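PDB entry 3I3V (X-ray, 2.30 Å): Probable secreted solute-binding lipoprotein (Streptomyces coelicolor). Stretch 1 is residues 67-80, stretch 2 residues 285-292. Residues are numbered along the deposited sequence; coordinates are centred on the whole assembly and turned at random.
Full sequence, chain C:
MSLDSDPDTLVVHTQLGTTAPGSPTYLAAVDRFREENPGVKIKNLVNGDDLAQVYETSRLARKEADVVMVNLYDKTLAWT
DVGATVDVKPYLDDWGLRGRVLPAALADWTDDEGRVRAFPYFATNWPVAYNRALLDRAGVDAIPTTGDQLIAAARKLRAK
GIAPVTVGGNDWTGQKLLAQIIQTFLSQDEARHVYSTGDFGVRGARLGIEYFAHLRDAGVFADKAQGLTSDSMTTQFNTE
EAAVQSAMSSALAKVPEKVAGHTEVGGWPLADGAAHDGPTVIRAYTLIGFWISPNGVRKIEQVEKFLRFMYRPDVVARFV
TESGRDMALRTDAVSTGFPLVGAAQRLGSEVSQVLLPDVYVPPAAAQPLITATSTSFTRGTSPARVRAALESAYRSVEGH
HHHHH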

# COMPACT_ATOMS: atom_id res chain seq x y z
N VAL C 67 24.79 -43.86 2.17
CA VAL C 67 25.03 -43.21 3.45
C VAL C 67 25.57 -44.24 4.42
O VAL C 67 25.09 -45.38 4.47
CB VAL C 67 23.73 -42.61 4.04
CG1 VAL C 67 24.00 -42.05 5.42
CG2 VAL C 67 23.18 -41.53 3.12
N VAL C 68 26.55 -43.84 5.21
CA VAL C 68 27.14 -44.74 6.19
C VAL C 68 26.94 -44.21 7.60
O VAL C 68 26.99 -43.01 7.83
CB VAL C 68 28.66 -44.91 5.93
CG1 VAL C 68 29.21 -46.01 6.83
CG2 VAL C 68 28.91 -45.23 4.46
N MSE C 69 26.71 -45.10 8.54
CA MSE C 69 26.53 -44.67 9.92
C MSE C 69 27.53 -45.39 10.80
O MSE C 69 27.28 -46.51 11.24
CB MSE C 69 25.11 -44.95 10.39
CG MSE C 69 24.04 -44.18 9.61
SE MSE C 69 22.23 -44.51 10.25
CE MSE C 69 22.42 -43.69 12.00
N VAL C 70 28.66 -44.73 11.04
CA VAL C 70 29.74 -45.29 11.87
C VAL C 70 30.36 -44.21 12.74
O VAL C 70 30.17 -43.02 12.52
CB VAL C 70 30.90 -45.88 11.02
CG1 VAL C 70 30.79 -47.36 10.94
CG2 VAL C 70 30.93 -45.24 9.63
N ASN C 71 31.13 -44.65 13.74
CA ASN C 71 31.78 -43.72 14.62
C ASN C 71 33.13 -43.35 14.02
O ASN C 71 33.49 -43.81 12.93
CB ASN C 71 31.97 -44.32 16.02
CG ASN C 71 32.81 -45.60 15.99
OD1 ASN C 71 33.63 -45.85 16.90
ND2 ASN C 71 32.60 -46.44 14.98
N LEU C 72 33.87 -42.50 14.72
CA LEU C 72 35.17 -42.05 14.26
C LEU C 72 36.27 -42.79 15.01
O LEU C 72 36.46 -42.58 16.21
CB LEU C 72 35.33 -40.55 14.48
CG LEU C 72 36.64 -39.99 13.90
CD1 LEU C 72 36.57 -40.09 12.38
CD2 LEU C 72 36.86 -38.55 14.34
N TYR C 73 36.98 -43.65 14.30
CA TYR C 73 38.08 -44.38 14.90
C TYR C 73 39.13 -44.64 13.83
O TYR C 73 38.93 -44.31 12.66
CB TYR C 73 37.60 -45.70 15.52
CG TYR C 73 37.18 -46.77 14.54
CD1 TYR C 73 36.00 -46.66 13.80
CD2 TYR C 73 37.96 -47.92 14.36
CE1 TYR C 73 35.60 -47.66 12.90
CE2 TYR C 73 37.58 -48.92 13.47
CZ TYR C 73 36.41 -48.79 12.74
OH TYR C 73 36.03 -49.81 11.89
N ASP C 74 40.25 -45.22 14.24
CA ASP C 74 41.37 -45.50 13.34
C ASP C 74 41.06 -45.66 11.86
O ASP C 74 41.51 -44.87 11.03
CB ASP C 74 42.14 -46.74 13.83
CG ASP C 74 43.43 -46.95 13.07
OD1 ASP C 74 43.58 -48.00 12.41
OD2 ASP C 74 44.31 -46.05 13.12
N LYS C 75 40.29 -46.69 11.51
CA LYS C 75 39.96 -46.96 10.12
C LYS C 75 39.17 -45.87 9.38
O LYS C 75 39.58 -45.45 8.30
CB LYS C 75 39.22 -48.30 10.00
CG LYS C 75 38.90 -48.70 8.58
CD LYS C 75 38.64 -50.21 8.44
CE LYS C 75 39.92 -50.96 8.15
NZ LYS C 75 40.52 -50.47 6.89
N THR C 76 38.05 -45.42 9.95
CA THR C 76 37.23 -44.40 9.29
C THR C 76 37.92 -43.04 9.31
O THR C 76 37.51 -42.12 8.63
CB THR C 76 35.82 -44.27 9.95
OG1 THR C 76 35.93 -43.80 11.30
CG2 THR C 76 35.11 -45.62 9.94
N LEU C 77 38.99 -42.94 10.09
CA LEU C 77 39.76 -41.72 10.20
C LEU C 77 40.53 -41.48 8.89
O LEU C 77 40.98 -40.37 8.61
CB LEU C 77 40.73 -41.87 11.37
CG LEU C 77 40.99 -40.78 12.41
CD1 LEU C 77 39.84 -39.83 12.54
CD2 LEU C 77 41.27 -41.49 13.74
N ALA C 78 40.66 -42.54 8.10
CA ALA C 78 41.38 -42.48 6.83
C ALA C 78 40.49 -42.35 5.60
O ALA C 78 41.00 -42.21 4.49
CB ALA C 78 42.26 -43.73 6.68
N TRP C 79 39.18 -42.40 5.78
CA TRP C 79 38.26 -42.32 4.65
C TRP C 79 38.22 -40.99 3.92
O TRP C 79 38.13 -40.96 2.70
CB TRP C 79 36.83 -42.65 5.10
CG TRP C 79 36.59 -44.11 5.37
CD1 TRP C 79 37.46 -45.14 5.16
CD2 TRP C 79 35.36 -44.71 5.81
NE1 TRP C 79 36.86 -46.34 5.44
CE2 TRP C 79 35.57 -46.11 5.85
CE3 TRP C 79 34.11 -44.20 6.19
CZ2 TRP C 79 34.57 -47.00 6.24
CZ3 TRP C 79 33.12 -45.10 6.58
CH2 TRP C 79 33.36 -46.48 6.60
N THR C 80 38.26 -39.89 4.66
CA THR C 80 38.17 -38.57 4.06
C THR C 80 39.33 -38.22 3.13
O THR C 80 39.11 -37.79 2.01
CB THR C 80 38.06 -37.47 5.14
OG1 THR C 80 36.98 -37.79 6.02
CG2 THR C 80 37.77 -36.13 4.50
N TYR C 285 32.15 -36.52 21.09
CA TYR C 285 31.09 -36.26 20.13
C TYR C 285 31.31 -37.03 18.84
O TYR C 285 30.71 -36.70 17.82
CB TYR C 285 31.05 -34.77 19.82
CG TYR C 285 30.88 -33.89 21.03
CD1 TYR C 285 29.65 -33.77 21.68
CD2 TYR C 285 31.97 -33.20 21.57
CE1 TYR C 285 29.50 -32.99 22.83
CE2 TYR C 285 31.84 -32.42 22.71
CZ TYR C 285 30.60 -32.32 23.34
OH TYR C 285 30.48 -31.59 24.50
N THR C 286 32.17 -38.05 18.88
CA THR C 286 32.45 -38.79 17.66
C THR C 286 31.98 -40.23 17.60
O THR C 286 32.64 -41.08 17.01
CB THR C 286 33.95 -38.72 17.29
OG1 THR C 286 34.75 -39.08 18.42
CG2 THR C 286 34.31 -37.31 16.82
N LEU C 287 30.83 -40.49 18.21
CA LEU C 287 30.22 -41.81 18.15
C LEU C 287 29.48 -41.74 16.80
O LEU C 287 29.56 -40.72 16.10
CB LEU C 287 29.25 -42.02 19.31
CG LEU C 287 29.92 -42.54 20.59
CD1 LEU C 287 30.95 -41.54 21.08
CD2 LEU C 287 28.87 -42.81 21.66
N ILE C 288 28.76 -42.79 16.44
CA ILE C 288 28.05 -42.85 15.17
C ILE C 288 27.66 -41.51 14.51
O ILE C 288 26.97 -40.68 15.09
CB ILE C 288 26.80 -43.73 15.29
CG1 ILE C 288 27.24 -45.17 15.57
CG2 ILE C 288 25.97 -43.66 14.01
CD1 ILE C 288 26.12 -46.18 15.57
N GLY C 289 28.15 -41.31 13.28
CA GLY C 289 27.86 -40.11 12.52
C GLY C 289 27.41 -40.52 11.13
O GLY C 289 27.55 -41.69 10.76
N PHE C 290 26.87 -39.57 10.36
CA PHE C 290 26.40 -39.83 8.99
C PHE C 290 27.46 -39.50 7.94
O PHE C 290 27.90 -38.35 7.83
CB PHE C 290 25.14 -38.99 8.69
CG PHE C 290 23.91 -39.40 9.49
CD1 PHE C 290 23.16 -40.51 9.12
CD2 PHE C 290 23.50 -38.65 10.60
CE1 PHE C 290 22.01 -40.88 9.84
CE2 PHE C 290 22.36 -39.02 11.32
CZ PHE C 290 21.61 -40.13 10.93
N TRP C 291 27.87 -40.49 7.15
CA TRP C 291 28.87 -40.26 6.11
C TRP C 291 28.21 -40.39 4.74
O TRP C 291 27.27 -41.17 4.58
CB TRP C 291 30.02 -41.28 6.21
CG TRP C 291 30.70 -41.33 7.54
CD1 TRP C 291 30.13 -41.67 8.74
CD2 TRP C 291 32.09 -41.11 7.81
NE1 TRP C 291 31.08 -41.68 9.73
CE2 TRP C 291 32.29 -41.34 9.19
CE3 TRP C 291 33.18 -40.74 7.01
CZ2 TRP C 291 33.55 -41.21 9.79
CZ3 TRP C 291 34.43 -40.61 7.61
CH2 TRP C 291 34.60 -40.85 8.98
N ILE C 292 28.69 -39.63 3.76
CA ILE C 292 28.12 -39.72 2.42
C ILE C 292 29.14 -40.27 1.44
O ILE C 292 30.26 -39.77 1.35
CB ILE C 292 27.62 -38.35 1.91
CG1 ILE C 292 26.54 -37.81 2.85
CG2 ILE C 292 27.08 -38.49 0.49
CD1 ILE C 292 25.86 -36.56 2.34

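Two strands far apart in sequence, Val 67 to Val 70 and Gly 289 to Ile 292, lie side by side in antiparallel register, their N-to-C directions 148° apart and their axes approaching to 4.5 Å. Val 68 and Trp 291 form a hydrogen-bonded pair: Val 68 N donates to Trp 291 O and Trp 291 N to Val 68 O, both at 2.8 Å and nearly straight. Two residues on, Gly 289 N reaches Val 70 O at 2.8 Å, but the return bond from Val 70 N to Gly 289 O is weak, 3.2 Å with an angle of 135° at the hydrogen. The pairs Val 67 with Ile 292 and Met 69 with Phe 290 are non-hydrogen-bonded; there CA-H...O contacts help fill the ladder, among them Val 67 CA to Trp 291 O at 3.2 Å and Met 69 CA to Gly 289 O at 3.3 Å. Beyond the strands the backbones stay in touch through one more hydrogen bond, Leu 72 N to Thr 286 O at 3.0 Å, while Asn 71 CB packs 3.5 Å from Thr 286 O.

Side chains alternate between the two faces of the sheet. Val 67, Met 69, Phe 290 and Ile 292 share one face. The selenomethionine Met 69 (chi1 m, chi2 t, chi3 p) brings its CE to 3.6 Å from Phe 290 CE1, with SE 4.8 Å from the ring centroid in an oblique approach; a long, flexible side chain suits this reach across to the ring. Val 67 CG1 meets the edge of the same ring, 4.1 Å from Phe 290 CD1. Beside them, Ile 288 CG2 lies 3.9 Å from Met 69 CB.

Trp 291 dominates the other face, with 182 Å² covered by the first stretch out of 767 Å² buried in total, both sides summed. Its indole serves in two ways. Its polar atom NE1 donates to Val 70 O at 3.2 Å, so this carbonyl accepts from both the backbone of Gly 289 and the side chain of Trp 291. The carbon surface packs against apolar side chains, and polar atoms also come close, Thr 76 O lying 3.2 Å from Trp 291 CH2. Val 70 CG2 lies over one ring face, 3.8 Å from Trp 291 CD1, and Leu 72 CD1 sits at the ring edge, 4.0 Å from Trp 291 CH2. Trp 79 turns its edge toward the Trp 291 face, CE3 to CE3 at 3.7 Å, with the ring planes at 79°. Gly 289 adds no side chain to this face, where the indole of Trp 291 extends alongside Val 70.

The turn after the first strand is braced locally. Thr 76 OG1 donates to Asn 71 O at 2.9 Å and accepts from Tyr 73 N at 3.2 Å, a double role suited to a hydroxyl. Thr 76 also lies beside the indole, its CB 3.8 Å from Trp 291 CH2. Thr 286 likewise points toward the first stretch, its CB 3.6 Å from Leu 72 CB.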